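Local atomic coordinates of putative ring-cleaving dioxygenase MhqO (Bacillus subtilis subsp. subtilis, PDB entry 3OAJ), a protein that probably cleaves the rings of aromatic compounds as an iron-dependent extradiol-type dioxygenase and may contribute to their breakdown and detoxification. Residues A[182-188]-A[199-204]; A[111-117]-A[128-132]; A[33-37]-A[274-278]; A[51-55]-A[137-141]. All blocks are in the same frame, centred on the assembly; numbering follows the deposited sequence.

Contact 1 (A[182-188]-A[199-204]); sequences KEGDFVR and IDLKLT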
loop_
_atom_site.group_PDB
_atom_site.type_symbol
_atom_site.label_atom_id
_atom_site.label_comp_id
_atom_site.label_asym_id
_atom_site.label_seq_id
_atom_site.Cartn_x
_atom_site.Cartn_y
_atom_site.Cartn_z
ATOM N N LYS A 182 23.035 -1.319 7.171
ATOM C CA LYS A 182 23.123 -0.214 6.225
ATOM C C LYS A 182 23.890 -0.677 4.983
ATOM O O LYS A 182 24.783 -1.528 5.077
ATOM C CB LYS A 182 23.828 0.984 6.866
ATOM C CG LYS A 182 23.096 1.567 8.075
ATOM C CD LYS A 182 23.791 2.806 8.614
ATOM C CE LYS A 182 22.944 3.455 9.706
ATOM N NZ LYS A 182 23.753 4.424 10.523
ATOM N N GLU A 183 23.524 -0.133 3.827
ATOM C CA GLU A 183 24.233 -0.371 2.566
ATOM C C GLU A 183 23.900 0.786 1.632
ATOM O O GLU A 183 22.750 1.214 1.571
ATOM C CB GLU A 183 23.809 -1.701 1.935
ATOM C CG GLU A 183 24.741 -2.167 0.814
ATOM C CD GLU A 183 24.226 -3.404 0.091
ATOM O OE1 GLU A 183 24.376 -4.531 0.610
ATOM O OE2 GLU A 183 23.702 -3.251 -1.022
ATOM N N GLY A 184 24.896 1.303 0.917
ATOM C CA GLY A 184 24.671 2.428 0.018
ATOM C C GLY A 184 24.029 3.574 0.774
ATOM O O GLY A 184 24.485 3.937 1.867
ATOM N N ASP A 185 22.940 4.105 0.228
ATOM C CA ASP A 185 22.245 5.204 0.873
ATOM C C ASP A 185 21.039 4.786 1.712
ATOM O O ASP A 185 20.110 5.572 1.895
ATOM C CB ASP A 185 21.840 6.278 -0.150
ATOM C CG ASP A 185 21.538 7.622 0.509
ATOM O OD1 ASP A 185 22.285 8.040 1.426
ATOM O OD2 ASP A 185 20.539 8.254 0.121
ATOM N N PHE A 186 21.063 3.564 2.246
ATOM C CA PHE A 186 19.898 3.019 2.948
ATOM C C PHE A 186 20.214 2.435 4.310
ATOM O O PHE A 186 21.288 1.877 4.515
ATOM C CB PHE A 186 19.242 1.914 2.121
ATOM C CG PHE A 186 18.726 2.379 0.789
ATOM C CD1 PHE A 186 17.579 3.175 0.708
ATOM C CD2 PHE A 186 19.389 2.023 -0.378
ATOM C CE1 PHE A 186 17.094 3.610 -0.540
ATOM C CE2 PHE A 186 18.920 2.453 -1.623
ATOM C CZ PHE A 186 17.772 3.246 -1.704
ATOM N N VAL A 187 19.267 2.561 5.235
ATOM C CA VAL A 187 19.220 1.671 6.387
ATOM C C VAL A 187 17.980 0.793 6.232
ATOM O O VAL A 187 16.917 1.268 5.802
ATOM C CB VAL A 187 19.278 2.426 7.749
ATOM C CG1 VAL A 187 18.110 3.391 7.886
ATOM C CG2 VAL A 187 19.335 1.446 8.921
ATOM N N ARG A 188 18.141 -0.492 6.546
ATOM C CA ARG A 188 17.067 -1.477 6.394
ATOM C C ARG A 188 16.567 -1.964 7.745
ATOM O O ARG A 188 17.366 -2.267 8.648
ATOM C CB ARG A 188 17.549 -2.671 5.567
ATOM C CG ARG A 188 16.536 -3.819 5.465
ATOM C CD ARG A 188 16.903 -4.781 4.345
ATOM N NE ARG A 188 16.528 -4.215 3.052
ATOM C CZ ARG A 188 16.415 -4.903 1.920
ATOM N NH1 ARG A 188 16.650 -6.210 1.915
ATOM N NH2 ARG A 188 16.047 -4.277 0.803
ATOM N N ILE A 199 11.567 -2.786 5.400
ATOM C CA ILE A 199 11.410 -1.335 5.304
ATOM C C ILE A 199 12.762 -0.638 5.142
ATOM O O ILE A 199 13.576 -0.662 6.057
ATOM C CB ILE A 199 10.645 -0.786 6.546
ATOM C CG1 ILE A 199 9.372 -1.606 6.844
ATOM C CG2 ILE A 199 10.369 0.711 6.393
ATOM C CD1 ILE A 199 8.343 -1.693 5.672
ATOM N N ASP A 200 12.992 -0.052 3.976
ATOM C CA ASP A 200 14.219 0.663 3.680
ATOM C C ASP A 200 13.971 2.142 3.874
ATOM O O ASP A 200 12.893 2.648 3.536
ATOM C CB ASP A 200 14.691 0.381 2.252
ATOM C CG ASP A 200 15.146 -1.057 2.077
ATOM O OD1 ASP A 200 15.887 -1.527 2.968
ATOM O OD2 ASP A 200 14.750 -1.715 1.088
ATOM N N LEU A 201 14.950 2.806 4.478
ATOM C CA LEU A 201 14.880 4.233 4.739
ATOM C C LEU A 201 16.093 4.866 4.074
ATOM O O LEU A 201 17.237 4.493 4.355
ATOM C CB LEU A 201 14.859 4.496 6.256
ATOM C CG LEU A 201 15.057 5.926 6.768
ATOM C CD1 LEU A 201 13.929 6.860 6.328
ATOM C CD2 LEU A 201 15.159 5.917 8.286
ATOM N N LYS A 202 15.835 5.820 3.186
ATOM C CA LYS A 202 16.888 6.564 2.521
ATOM C C LYS A 202 17.523 7.526 3.521
ATOM O O LYS A 202 16.831 8.211 4.278
ATOM C CB LYS A 202 16.337 7.303 1.297
ATOM C CG LYS A 202 17.429 7.861 0.385
ATOM C CD LYS A 202 16.864 8.263 -0.967
ATOM C CE LYS A 202 17.901 9.003 -1.822
ATOM N NZ LYS A 202 19.089 8.193 -2.190
ATOM N N LEU A 203 18.848 7.559 3.534
ATOM C CA LEU A 203 19.556 8.286 4.582
ATOM C C LEU A 203 19.877 9.726 4.227
ATOM O O LEU A 203 20.211 10.522 5.109
ATOM C CB LEU A 203 20.796 7.519 5.027
ATOM C CG LEU A 203 20.408 6.309 5.891
ATOM C CD1 LEU A 203 21.579 5.382 6.058
ATOM C CD2 LEU A 203 19.851 6.727 7.247
ATOM N N THR A 204 19.785 10.056 2.944
ATOM C CA THR A 204 20.019 11.431 2.515
ATOM C C THR A 204 18.749 12.036 1.913
ATOM O O THR A 204 18.225 11.517 0.922
ATOM C CB THR A 204 21.220 11.563 1.543
ATOM O OG1 THR A 204 20.958 10.848 0.334
ATOM C CG2 THR A 204 22.504 11.041 2.181
#

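Contact 2 (A[111-117]-A[128-132]); sequences RFGEQYV and EIVER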
loop_
_atom_site.group_PDB
_atom_site.type_symbol
_atom_site.label_atom_id
_atom_site.label_comp_id
_atom_site.label_asym_id
_atom_site.label_seq_id
_atom_site.Cartn_x
_atom_site.Cartn_y
_atom_site.Cartn_z
ATOM N N ARG A 111 20.309 -4.350 -4.100
ATOM C CA ARG A 111 20.736 -3.879 -2.774
ATOM C C ARG A 111 20.525 -4.969 -1.740
ATOM O O ARG A 111 19.628 -5.791 -1.874
ATOM C CB ARG A 111 20.035 -2.574 -2.368
ATOM C CG ARG A 111 18.543 -2.687 -2.153
ATOM C CD ARG A 111 17.922 -1.326 -1.825
ATOM N NE ARG A 111 16.525 -1.464 -1.428
ATOM C CZ ARG A 111 15.491 -1.574 -2.259
ATOM N NH1 ARG A 111 15.634 -1.539 -3.587
ATOM N NH2 ARG A 111 14.284 -1.705 -1.733
ATOM N N PHE A 112 21.358 -4.957 -0.703
ATOM C CA PHE A 112 21.309 -5.971 0.352
ATOM C C PHE A 112 21.277 -7.407 -0.189
ATOM O O PHE A 112 20.604 -8.274 0.367
ATOM C CB PHE A 112 20.136 -5.713 1.317
ATOM C CG PHE A 112 20.249 -4.424 2.101
ATOM C CD1 PHE A 112 21.006 -4.357 3.279
ATOM C CD2 PHE A 112 19.582 -3.285 1.674
ATOM C CE1 PHE A 112 21.094 -3.168 4.011
ATOM C CE2 PHE A 112 19.662 -2.093 2.386
ATOM C CZ PHE A 112 20.433 -2.033 3.563
ATOM N N GLY A 113 22.015 -7.644 -1.275
ATOM C CA GLY A 113 22.152 -8.977 -1.860
ATOM C C GLY A 113 20.928 -9.437 -2.632
ATOM O O GLY A 113 20.861 -10.590 -3.068
ATOM N N GLU A 114 19.953 -8.543 -2.797
ATOM C CA GLU A 114 18.737 -8.883 -3.536
ATOM C C GLU A 114 18.629 -8.112 -4.831
ATOM O O GLU A 114 19.013 -6.942 -4.918
ATOM C CB GLU A 114 17.480 -8.622 -2.696
ATOM C CG GLU A 114 17.378 -9.453 -1.421
ATOM C CD GLU A 114 16.107 -9.174 -0.643
ATOM O OE1 GLU A 114 15.831 -7.996 -0.347
ATOM O OE2 GLU A 114 15.390 -10.134 -0.309
ATOM N N GLN A 115 18.059 -8.770 -5.834
ATOM C CA GLN A 115 17.821 -8.130 -7.116
ATOM C C GLN A 115 16.381 -7.628 -7.231
ATOM O O GLN A 115 15.428 -8.324 -6.861
ATOM C CB GLN A 115 18.167 -9.075 -8.271
ATOM C CG GLN A 115 19.688 -9.294 -8.456
ATOM C CD GLN A 115 20.033 -10.282 -9.580
ATOM O OE1 GLN A 115 19.146 -10.819 -10.260
ATOM N NE2 GLN A 115 21.329 -10.537 -9.768
ATOM N N TYR A 116 16.244 -6.392 -7.712
ATOM C CA TYR A 116 14.939 -5.733 -7.846
ATOM C C TYR A 116 14.674 -5.331 -9.277
ATOM O O TYR A 116 15.586 -4.898 -9.979
ATOM C CB TYR A 116 14.864 -4.473 -6.985
ATOM C CG TYR A 116 14.902 -4.743 -5.503
ATOM C CD1 TYR A 116 16.118 -4.954 -4.847
ATOM C CD2 TYR A 116 13.724 -4.796 -4.755
ATOM C CE1 TYR A 116 16.161 -5.201 -3.488
ATOM C CE2 TYR A 116 13.753 -5.060 -3.380
ATOM C CZ TYR A 116 14.978 -5.263 -2.765
ATOM O OH TYR A 116 15.018 -5.525 -1.410
ATOM N N VAL A 117 13.424 -5.476 -9.700
ATOM C CA VAL A 117 12.947 -4.890 -10.944
ATOM C C VAL A 117 12.214 -3.603 -10.565
ATOM O O VAL A 117 11.244 -3.644 -9.789
ATOM C CB VAL A 117 11.992 -5.855 -11.691
ATOM C CG1 VAL A 117 11.390 -5.201 -12.945
ATOM C CG2 VAL A 117 12.734 -7.126 -12.077
ATOM N N GLU A 128 8.502 -1.727 -7.272
ATOM C CA GLU A 128 9.571 -2.680 -7.520
ATOM C C GLU A 128 9.077 -4.070 -7.193
ATOM O O GLU A 128 8.145 -4.228 -6.392
ATOM C CB GLU A 128 10.854 -2.338 -6.740
ATOM C CG GLU A 128 10.682 -2.400 -5.241
ATOM C CD GLU A 128 11.890 -1.978 -4.422
ATOM O OE1 GLU A 128 12.868 -1.376 -4.946
ATOM O OE2 GLU A 128 11.823 -2.237 -3.200
ATOM N N ILE A 129 9.700 -5.061 -7.821
ATOM C CA ILE A 129 9.426 -6.470 -7.545
ATOM C C ILE A 129 10.705 -7.158 -7.092
ATOM O O ILE A 129 11.765 -6.926 -7.673
ATOM C CB ILE A 129 8.791 -7.172 -8.797
ATOM C CG1 ILE A 129 7.325 -6.773 -8.926
ATOM C CG2 ILE A 129 8.892 -8.691 -8.716
ATOM C CD1 ILE A 129 6.708 -7.123 -10.286
ATOM N N VAL A 130 10.590 -7.973 -6.046
ATOM C CA VAL A 130 11.690 -8.756 -5.495
ATOM C C VAL A 130 11.191 -10.164 -5.223
ATOM O O VAL A 130 10.014 -10.337 -4.924
ATOM C CB VAL A 130 12.240 -8.104 -4.196
ATOM C CG1 VAL A 130 11.178 -8.039 -3.075
ATOM C CG2 VAL A 130 13.522 -8.782 -3.730
ATOM N N GLU A 131 12.090 -11.144 -5.337
ATOM C CA GLU A 131 11.761 -12.552 -5.098
ATOM C C GLU A 131 12.099 -12.928 -3.672
ATOM O O GLU A 131 13.226 -12.695 -3.237
ATOM C CB GLU A 131 12.607 -13.464 -5.985
ATOM C CG GLU A 131 12.339 -13.409 -7.459
ATOM C CD GLU A 131 13.125 -14.476 -8.182
ATOM O OE1 GLU A 131 13.861 -15.222 -7.501
ATOM O OE2 GLU A 131 12.989 -14.589 -9.414
ATOM N N ARG A 132 11.149 -13.540 -2.956
ATOM C CA ARG A 132 11.441 -14.090 -1.614
ATOM C C ARG A 132 10.548 -15.287 -1.333
ATOM O O ARG A 132 9.374 -15.289 -1.706
ATOM C CB ARG A 132 11.259 -13.059 -0.488
ATOM C CG ARG A 132 12.085 -11.780 -0.609
ATOM C CD ARG A 132 11.902 -10.890 0.604
ATOM N NE ARG A 132 12.683 -9.677 0.430
ATOM C CZ ARG A 132 12.205 -8.434 0.510
ATOM N NH1 ARG A 132 10.929 -8.238 0.826
ATOM N NH2 ARG A 132 13.013 -7.395 0.308
HETATM O O HOH W 1 15.564 -12.210 -2.288
HETATM O O HOH W 2 14.775 -10.940 -6.435
#

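Contact 3 (A[33-37]-A[274-278]); sequences RLVKQ and FAHDE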
loop_
_atom_site.group_PDB
_atom_site.type_symbol
_atom_site.label_atom_id
_atom_site.label_comp_id
_atom_site.label_asym_id
_atom_site.label_seq_id
_atom_site.Cartn_x
_atom_site.Cartn_y
_atom_site.Cartn_z
ATOM N N ARG A 33 -6.273 -8.648 -7.102
ATOM C CA ARG A 33 -7.719 -8.692 -7.033
ATOM C C ARG A 33 -8.229 -7.361 -6.531
ATOM O O ARG A 33 -7.702 -6.834 -5.556
ATOM C CB ARG A 33 -8.154 -9.802 -6.085
ATOM C CG ARG A 33 -9.655 -9.827 -5.872
ATOM C CD ARG A 33 -10.129 -10.964 -5.000
ATOM N NE ARG A 33 -11.592 -10.977 -4.979
ATOM C CZ ARG A 33 -12.331 -11.862 -4.314
ATOM N NH1 ARG A 33 -11.750 -12.818 -3.591
ATOM N NH2 ARG A 33 -13.663 -11.789 -4.381
ATOM N N LEU A 34 -9.252 -6.830 -7.196
ATOM C CA LEU A 34 -9.993 -5.703 -6.670
ATOM C C LEU A 34 -10.904 -6.261 -5.592
ATOM O O LEU A 34 -11.906 -6.903 -5.901
ATOM C CB LEU A 34 -10.812 -5.006 -7.771
ATOM C CG LEU A 34 -11.660 -3.812 -7.297
ATOM C CD1 LEU A 34 -10.794 -2.714 -6.715
ATOM C CD2 LEU A 34 -12.541 -3.263 -8.412
ATOM N N VAL A 35 -10.512 -6.057 -4.332
ATOM C CA VAL A 35 -11.236 -6.639 -3.203
ATOM C C VAL A 35 -12.324 -5.731 -2.653
ATOM O O VAL A 35 -13.198 -6.190 -1.932
ATOM C CB VAL A 35 -10.295 -7.121 -2.054
ATOM C CG1 VAL A 35 -9.401 -8.245 -2.549
ATOM C CG2 VAL A 35 -9.479 -5.970 -1.472
ATOM N N LYS A 36 -12.275 -4.437 -2.978
ATOM C CA LYS A 36 -13.331 -3.519 -2.520
ATOM C C LYS A 36 -13.393 -2.277 -3.390
ATOM O O LYS A 36 -12.381 -1.617 -3.639
ATOM C CB LYS A 36 -13.098 -3.130 -1.042
ATOM C CG LYS A 36 -14.278 -2.397 -0.373
ATOM C CD LYS A 36 -15.513 -3.289 -0.265
ATOM C CE LYS A 36 -15.198 -4.604 0.417
ATOM N NZ LYS A 36 -16.422 -5.450 0.586
ATOM N N GLN A 37 -14.597 -1.964 -3.862
ATOM C CA GLN A 37 -14.824 -0.664 -4.455
ATOM C C GLN A 37 -15.788 0.071 -3.564
ATOM O O GLN A 37 -16.899 -0.400 -3.267
ATOM C CB GLN A 37 -15.317 -0.711 -5.904
ATOM C CG GLN A 37 -16.490 -1.575 -6.156
ATOM C CD GLN A 37 -17.030 -1.369 -7.549
ATOM O OE1 GLN A 37 -17.542 -0.285 -7.889
ATOM N NE2 GLN A 37 -16.902 -2.399 -8.379
ATOM N N PHE A 274 -12.285 -7.367 4.262
ATOM C CA PHE A 274 -13.147 -6.929 3.163
ATOM C C PHE A 274 -14.355 -7.803 2.878
ATOM O O PHE A 274 -15.187 -7.439 2.042
ATOM C CB PHE A 274 -12.320 -6.704 1.901
ATOM C CG PHE A 274 -11.244 -5.669 2.072
ATOM C CD1 PHE A 274 -11.549 -4.320 2.082
ATOM C CD2 PHE A 274 -9.909 -6.057 2.213
ATOM C CE1 PHE A 274 -10.551 -3.354 2.251
ATOM C CE2 PHE A 274 -8.906 -5.124 2.370
ATOM C CZ PHE A 274 -9.224 -3.760 2.401
ATOM N N ALA A 275 -14.448 -8.930 3.583
ATOM C CA ALA A 275 -15.495 -9.931 3.331
ATOM C C ALA A 275 -16.703 -9.856 4.263
ATOM O O ALA A 275 -17.429 -10.842 4.416
ATOM C CB ALA A 275 -14.900 -11.325 3.385
ATOM N N HIS A 276 -16.943 -8.706 4.878
ATOM C CA HIS A 276 -18.020 -8.642 5.866
ATOM C C HIS A 276 -19.211 -7.789 5.440
ATOM O O HIS A 276 -20.184 -7.691 6.188
ATOM C CB HIS A 276 -17.492 -8.162 7.215
ATOM C CG HIS A 276 -17.441 -6.676 7.333
ATOM N ND1 HIS A 276 -16.386 -5.933 6.860
ATOM C CD2 HIS A 276 -18.334 -5.790 7.834
ATOM C CE1 HIS A 276 -16.623 -4.652 7.079
ATOM N NE2 HIS A 276 -17.797 -4.539 7.674
ATOM N N ASP A 277 -19.127 -7.140 4.278
ATOM C CA ASP A 277 -20.330 -6.593 3.650
ATOM C C ASP A 277 -20.557 -7.162 2.244
ATOM O O ASP A 277 -21.541 -6.844 1.582
ATOM C CB ASP A 277 -20.371 -5.056 3.688
ATOM C CG ASP A 277 -19.238 -4.404 2.923
ATOM O OD1 ASP A 277 -18.377 -5.111 2.369
ATOM O OD2 ASP A 277 -19.212 -3.155 2.904
ATOM N N GLU A 278 -19.623 -8.016 1.822
ATOM C CA GLU A 278 -19.759 -8.870 0.657
ATOM C C GLU A 278 -19.130 -10.206 1.028
ATOM O O GLU A 278 -18.258 -10.273 1.895
ATOM C CB GLU A 278 -18.996 -8.305 -0.545
ATOM C CG GLU A 278 -19.488 -6.977 -1.075
ATOM C CD GLU A 278 -18.627 -6.448 -2.205
ATOM O OE1 GLU A 278 -17.529 -5.921 -1.924
ATOM O OE2 GLU A 278 -19.045 -6.561 -3.375
HETATM O O HOH W 3 -16.722 -3.985 -3.560
#

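Contact 4 (A[51-55]-A[137-141]); sequences FGNEG and ANTWT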
loop_
_atom_site.group_PDB
_atom_site.type_symbol
_atom_site.label_atom_id
_atom_site.label_comp_id
_atom_site.label_asym_id
_atom_site.label_seq_id
_atom_site.Cartn_x
_atom_site.Cartn_y
_atom_site.Cartn_z
ATOM N N PHE A 51 -7.029 -3.040 -3.734
ATOM C CA PHE A 51 -6.529 -4.235 -4.424
ATOM C C PHE A 51 -5.664 -5.033 -3.462
ATOM O O PHE A 51 -5.010 -4.469 -2.574
ATOM C CB PHE A 51 -5.666 -3.854 -5.640
ATOM C CG PHE A 51 -6.416 -3.133 -6.740
ATOM C CD1 PHE A 51 -6.926 -3.834 -7.830
ATOM C CD2 PHE A 51 -6.586 -1.744 -6.705
ATOM C CE1 PHE A 51 -7.603 -3.178 -8.852
ATOM C CE2 PHE A 51 -7.283 -1.077 -7.727
ATOM C CZ PHE A 51 -7.780 -1.794 -8.801
ATOM N N GLY A 52 -5.632 -6.347 -3.637
ATOM C CA GLY A 52 -4.761 -7.163 -2.809
ATOM C C GLY A 52 -4.655 -8.577 -3.340
ATOM O O GLY A 52 -4.926 -8.830 -4.528
ATOM N N ASN A 53 -4.273 -9.504 -2.462
ATOM C CA ASN A 53 -4.246 -10.916 -2.829
ATOM C C ASN A 53 -5.664 -11.490 -2.848
ATOM O O ASN A 53 -6.640 -10.744 -2.722
ATOM C CB ASN A 53 -3.269 -11.712 -1.943
ATOM C CG ASN A 53 -3.800 -11.993 -0.540
ATOM O OD1 ASN A 53 -4.826 -11.466 -0.113
ATOM N ND2 ASN A 53 -3.098 -12.862 0.175
ATOM N N GLU A 54 -5.796 -12.806 -2.989
ATOM C CA GLU A 54 -7.129 -13.416 -3.120
ATOM C C GLU A 54 -8.050 -13.027 -1.959
ATOM O O GLU A 54 -9.256 -12.892 -2.153
ATOM C CB GLU A 54 -7.041 -14.939 -3.313
ATOM C CG GLU A 54 -6.838 -15.757 -2.049
ATOM C CD GLU A 54 -5.459 -15.590 -1.428
ATOM O OE1 GLU A 54 -4.452 -15.483 -2.174
ATOM O OE2 GLU A 54 -5.388 -15.535 -0.179
ATOM N N GLY A 55 -7.472 -12.797 -0.780
ATOM C CA GLY A 55 -8.261 -12.501 0.419
ATOM C C GLY A 55 -8.216 -11.061 0.880
ATOM O O GLY A 55 -8.784 -10.719 1.927
ATOM N N ALA A 137 1.739 -17.797 -0.813
ATOM C CA ALA A 137 1.320 -17.664 -2.212
ATOM C C ALA A 137 -0.025 -16.947 -2.339
ATOM O O ALA A 137 -0.933 -17.115 -1.508
ATOM C CB ALA A 137 1.236 -19.041 -2.873
ATOM N N ASN A 138 -0.124 -16.150 -3.394
ATOM C CA ASN A 138 -1.373 -15.518 -3.812
ATOM C C ASN A 138 -2.044 -16.430 -4.843
ATOM O O ASN A 138 -1.521 -16.639 -5.929
ATOM C CB ASN A 138 -1.075 -14.111 -4.379
ATOM C CG ASN A 138 -2.291 -13.441 -5.011
ATOM O OD1 ASN A 138 -3.437 -13.889 -4.844
ATOM N ND2 ASN A 138 -2.046 -12.322 -5.701
ATOM N N THR A 139 -3.212 -16.955 -4.496
ATOM C CA THR A 139 -3.915 -17.911 -5.346
ATOM C C THR A 139 -4.930 -17.271 -6.293
ATOM O O THR A 139 -5.682 -17.981 -6.967
ATOM C CB THR A 139 -4.591 -19.000 -4.505
ATOM O OG1 THR A 139 -5.517 -18.396 -3.602
ATOM C CG2 THR A 139 -3.540 -19.776 -3.701
ATOM N N TRP A 140 -4.942 -15.935 -6.357
ATOM C CA TRP A 140 -5.786 -15.247 -7.334
ATOM C C TRP A 140 -5.199 -15.407 -8.728
ATOM O O TRP A 140 -4.153 -14.828 -9.060
ATOM C CB TRP A 140 -5.934 -13.772 -6.990
ATOM C CG TRP A 140 -7.025 -13.072 -7.773
ATOM C CD1 TRP A 140 -6.857 -12.078 -8.710
ATOM C CD2 TRP A 140 -8.437 -13.265 -7.639
ATOM N NE1 TRP A 140 -8.084 -11.660 -9.171
ATOM C CE2 TRP A 140 -9.069 -12.371 -8.536
ATOM C CE3 TRP A 140 -9.236 -14.100 -6.836
ATOM C CZ2 TRP A 140 -10.464 -12.300 -8.668
ATOM C CZ3 TRP A 140 -10.632 -14.035 -6.983
ATOM C CH2 TRP A 140 -11.221 -13.132 -7.886
ATOM N N THR A 141 -5.882 -16.202 -9.540
ATOM C CA THR A 141 -5.484 -16.406 -10.933
ATOM C C THR A 141 -6.211 -15.396 -11.817
ATOM O O THR A 141 -7.438 -15.281 -11.765
ATOM C CB THR A 141 -5.747 -17.861 -11.396
ATOM O OG1 THR A 141 -4.949 -18.758 -10.613
ATOM C CG2 THR A 141 -5.386 -18.035 -12.863
HETATM O O HOH W 4 -2.731 -16.310 0.384
#

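Contact 1 (A[182-188]-A[199-204])
Asp185 OD2 is gripped by two groups at the open end of a beta hairpin, where the turn Glu183-Phe186 leads into strand 186-190, with Thr204 OG1 giving it a hydrogen bond of 2.6 Å and Lys202 NZ a salt bridge of 2.7 Å. The hydroxyl arrives on the syn side of the carboxylate, tilted from its plane, while the ammonium comes from the anti side, so the two donors do not compete for one position. Asp185 places its carboxylate here by turning CG away from the backbone N (chi1 -161°), and the lysine, extended as far as CE, bends at its last torsion to meet it. Antiparallel pairing follows along strands 186-190 and 198-202: Val187 and Leu201 form a hydrogen-bonded pair, and Leu203 N reaches Asp185 O at 2.9 Å. On the face of Val187, its CG1 packs on Leu201 CB at 3.8 Å and also touches Leu203 CD2. The other face carries Phe186 obliquely against Lys202 and, further on, Arg188 beside Asp200. That arginine takes the carboxylate side-on, NE to OD1 at 2.8 Å and NH2 to OD2 at 2.9 Å, with the two planes only 21° apart. Arg188 also reaches Tyr116 and Glu114, and Asp200 has Arg111 as a second partner, across to the VOC 1 half. The hairpin thus carries one charge pair at its open end and a second, buried one, Arg188–Asp200, which is compensated from both halves and probably stays ionised.

Contact 2 (A[111-117]-A[128-132])
Tyr116 runs beside Val130, and each part of its side chain meets something different. Its CB lies 4.0 Å from Ile129 O, at the level of the backbone. With CG beside the backbone N (chi1 -66°), the ring is carried over strand 126-131: CD2 approaches the carboxylate carbon of Glu128 at 3.4 Å, and CE2 rests against Val130 CB at 3.5 Å. Val130 CG2 lies over one ring face in a CH-pi contact, whereas the opposite face is covered by the guanidinium of Arg111, whose NH1 sits above the ring centre. At the tip, OH donates a weak bond to Glu114 OE1 and is engaged more strongly by Arg188 of the second VOC module. Two bidentate salt bridges lie next to the ring, one by its face and one by its hydroxyl. Arg111 meets Glu128 end-on, NH2 to OE2 at 2.9 Å and NH1 to OE1 at 3.1 Å; Arg132 takes Glu114 side-on, its NE bonded to OE2 at 2.8 Å and nearly straight at 172°. Val117 and Ile129 pair within the hairpin of strands 114-120 and 126-131 as a hydrogen-bonded antiparallel pair, while one water joins Gln115 O to Glu131 N. Since Glu128 is also held by Ser84, and Arg111 by Asp200, the buried charges have several partners; the tyrosine ring is probably restrained in its rotation, and both carboxylates would be expected to remain ionised.

Contact 3 (A[33-37]-A[274-278])
Lys36 and Glu278 run side by side with their ends pointing opposite ways, while Asp277 comes at the same ammonium group head on. The lysine leaves its strand with CG beside the carbonyl carbon and then bends twice, at chi2 (65°) and chi3 (53°), which brings NZ into the loop 274-278. There three oxygens receive it: Asp277 OD1 at 2.7 Å, met nearly along its C-O bond, Glu278 OE1 at 2.8 Å through its anti lone pair, and Phe274 O at 2.8 Å, approached in the carbonyl plane. One ammonium group thus spans a salt-bridge network and a backbone carbonyl, in a largely buried setting where two carboxylates would probably favour its charged form. The aliphatic part of the lysine works too, as CB packs against Phe274 CD1 at 3.7 Å. Val35 lies across the same ring, its CG2 over one face in a CH-pi contact, 4.0 Å from the centroid and offset toward the rim. Both Val35 and Lys36 face Tyr50 of the neighbouring strand 47-52, a classic beta bulge in strand 33-39, an outer strand of a sheet built from both VOC modules; this is consistent with the two consecutive side chains both pointing toward the loop. A water bridges Gln37 N and Glu278 OE1. Tyr251 bonds the second oxygen of Asp277 and meets the Phe274 ring, while the backbone N atoms of Gly284 and Lys286 hold the two oxygens of Glu278.

Contact 4 (A[51-55]-A[137-141])
The chain turns at Asn53 and Glu54 just past the end of strand 47-52, and there it comes alongside the loop 137-141, with Glu54 and Trp140 4.8 Å apart between CA atoms. Glu54 does most of the touching. Its chain leaves with CG between the backbone N and the carbonyl carbon (chi1 81°) and bends again at chi2, folding the carboxylate back over the loop, where OE1 accepts from Thr139 N at 3.0 Å. That donor reaches the oxygen on the anti side, about 31° out of the carboxylate plane. Thr139 OG1 lies across the bend, 3.3 Å from Glu54 CG, and Glu54 CB leans on Trp140 CB at 4.0 Å. Each segment is shaped by an Asx turn: Asn53 OD1 takes the N-H of Gly55, and Asn138 OD1 that of Trp140 at 3.0 Å, both donors standing above the amide plane. This contact joins the loop between strands 126-131 and 153-160 to the end of strand 47-52, in the VOC fold. Asn138 OD1 also receives a weak bond from Glu54 N at 3.2 Å, so that the amide oxygen serves both segments, while its CG sits against Asn53 CB. Its ND2 is held by Ile151 O. A water lies between the segments, 2.8 Å from Glu54 OE2 and 2.7 Å from Ala137 O.

Overall arrangement
The four contacts fall into two groups. Contacts 1 and 2 lie in neighbouring VOC modules and meet across one eight-stranded sheet: Arg188 NH2 reaches Tyr116 OH at 2.7 Å and Asp200 OD2 meets Arg111 NH2 at 2.9 Å. Contacts 3 and 4 meet at adjacent strands of the other sheet, where Arg33 NH1 lies 2.9 Å from Glu54 O. Contacts 1 and 3 are about 35 Å apart between centres, on opposite sides of the chain's centre. Contact 3 comes nearest the metal site, with the Phe274 side chain about 9 Å from the zinc ion bound by His11, His218 and Glu266, where iron is predicted to bind.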